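Local coordinates for protein (adenylosuccinate lyase) (Thermotoga maritima, PDB 1C3C) that probably cleaves adenylosuccinate and SAICAR, releasing fumarate in each case, at two steps of purine biosynthesis, at residues V25-T30 with E45-N50. Sequence-based numbering, arbitrary orientation.
Sequences VELAVT and ERIRNN
Leu-27 lays its CD2 methyl over the branched flank of Ile-47, 3.7 Å from CG2, the two side chains sliding past one another in opposite directions. The same methyl lies 3.9 Å from the backbone N of Arg-48, so the leucine packs against main chain as well as side chain. Leucine suits this place because its forked end lets CD2 meet Ile-47 while CD1 lies by the arginine, 4.3 Å from NE and oblique to the guanidinium. Arg-48 fits the margin: its chain runs out extended through CD, then bends at chi3 -68°, which sets NE beside CD1 while the residue remains exposed.

One turn on from Leu-27, Thr-30 points its CG2 at the far end of Ile-47, tip to tip, 4.2 Å from CD1. A chi1 of 61° divides the threonine's labour: CG2 stands anti to the carbonyl carbon and serves the apolar contact, whereas OG1 hydrogen-bonds with OG1 of Thr-44 and lies 3.3 Å from Leu-27 O, a weak bond at most. Isoleucine suits its own place by offering CG2 to one neighbour and CD1 to the other, and it also touches Ile-80 of helix 68-80.

Helices 15-35 and 43-50 form an antiparallel hairpin in the helical N-terminal part of the lyase family region, at one end of the elongated chain, the contact's centre about 36 Å from the chain's. Their local axes run at 161° and approach no closer than 10.3 Å, a spacing bridged by side chains. With no hydrogen bond across it, this contact depends on apolar shape and burial, consistent with modest, largely non-directional cohesion.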
# COMPACT_ATOMS: atom_id res chain seq x y z
N VAL A 25 10.58 31.58 10.21
CA VAL A 25 9.17 31.78 10.60
C VAL A 25 9.03 32.72 11.80
O VAL A 25 8.22 33.66 11.75
CB VAL A 25 8.53 30.42 10.95
CG1 VAL A 25 7.10 30.63 11.49
CG2 VAL A 25 8.50 29.51 9.72
N GLU A 26 9.82 32.46 12.85
CA GLU A 26 9.72 33.39 13.99
C GLU A 26 9.98 34.85 13.65
O GLU A 26 9.33 35.75 14.22
CB GLU A 26 10.72 32.93 15.05
CG GLU A 26 10.50 31.57 15.66
CD GLU A 26 9.39 31.47 16.66
OE1 GLU A 26 8.62 32.41 16.92
OE2 GLU A 26 9.31 30.37 17.24
N LEU A 27 11.00 35.11 12.81
CA LEU A 27 11.33 36.48 12.42
C LEU A 27 10.26 37.10 11.53
O LEU A 27 10.05 38.31 11.52
CB LEU A 27 12.70 36.57 11.73
CG LEU A 27 13.88 36.37 12.70
CD1 LEU A 27 15.17 36.15 11.94
CD2 LEU A 27 13.97 37.59 13.63
N ALA A 28 9.58 36.29 10.71
CA ALA A 28 8.45 36.81 9.94
C ALA A 28 7.34 37.25 10.89
O ALA A 28 6.66 38.26 10.67
CB ALA A 28 7.93 35.77 8.93
N VAL A 29 7.13 36.48 11.97
CA VAL A 29 6.06 36.83 12.92
C VAL A 29 6.45 38.10 13.68
O VAL A 29 5.58 38.98 13.88
CB VAL A 29 5.81 35.66 13.89
CG1 VAL A 29 4.87 36.03 15.05
CG2 VAL A 29 5.19 34.47 13.12
N THR A 30 7.71 38.18 14.15
CA THR A 30 8.06 39.43 14.89
C THR A 30 7.96 40.62 13.95
O THR A 30 7.53 41.71 14.34
CB THR A 30 9.45 39.40 15.57
OG1 THR A 30 10.47 39.25 14.61
CG2 THR A 30 9.54 38.27 16.60
N GLU A 45 14.98 43.56 13.96
CA GLU A 45 16.39 43.68 13.53
C GLU A 45 17.32 43.18 14.62
O GLU A 45 18.33 42.51 14.30
CB GLU A 45 16.62 45.14 13.13
CG GLU A 45 18.07 45.38 12.67
N ARG A 46 17.01 43.50 15.89
CA ARG A 46 17.91 43.04 16.97
C ARG A 46 17.93 41.53 17.09
O ARG A 46 18.97 40.87 17.31
CB ARG A 46 17.49 43.66 18.32
CG ARG A 46 17.74 45.19 18.33
CD ARG A 46 17.62 45.70 19.76
NE ARG A 46 16.32 45.46 20.36
CZ ARG A 46 15.34 46.36 20.45
NH1 ARG A 46 14.20 46.02 21.07
NH2 ARG A 46 15.52 47.56 19.93
N ILE A 47 16.72 40.92 17.03
CA ILE A 47 16.67 39.46 17.11
C ILE A 47 17.42 38.82 15.95
O ILE A 47 18.24 37.90 16.07
CB ILE A 47 15.21 38.97 17.18
CG1 ILE A 47 14.56 39.46 18.49
CG2 ILE A 47 15.18 37.44 17.09
CD1 ILE A 47 13.10 39.02 18.61
N ARG A 48 17.23 39.37 14.75
CA ARG A 48 17.96 38.94 13.56
C ARG A 48 19.48 39.00 13.76
O ARG A 48 20.20 38.04 13.38
CB ARG A 48 17.55 39.78 12.34
CG ARG A 48 18.25 39.22 11.08
CD ARG A 48 17.74 39.85 9.81
NE ARG A 48 16.35 39.47 9.52
CZ ARG A 48 15.32 40.31 9.58
NH1 ARG A 48 15.49 41.60 9.91
NH2 ARG A 48 14.11 39.85 9.29
N ASN A 49 19.95 40.05 14.43
CA ASN A 49 21.39 40.22 14.67
C ASN A 49 21.89 39.19 15.67
O ASN A 49 23.06 38.79 15.59
CB ASN A 49 21.69 41.64 15.17
CG ASN A 49 21.58 42.70 14.09
OD1 ASN A 49 21.78 42.38 12.91
ND2 ASN A 49 21.28 43.94 14.44
N ASN A 50 21.09 38.81 16.66
CA ASN A 50 21.54 38.05 17.82
C ASN A 50 21.25 36.55 17.69
O ASN A 50 21.86 35.68 18.30
CB ASN A 50 20.81 38.58 19.07
CG ASN A 50 21.35 39.91 19.57
OD1 ASN A 50 22.57 39.97 19.67
ND2 ASN A 50 20.45 40.83 19.97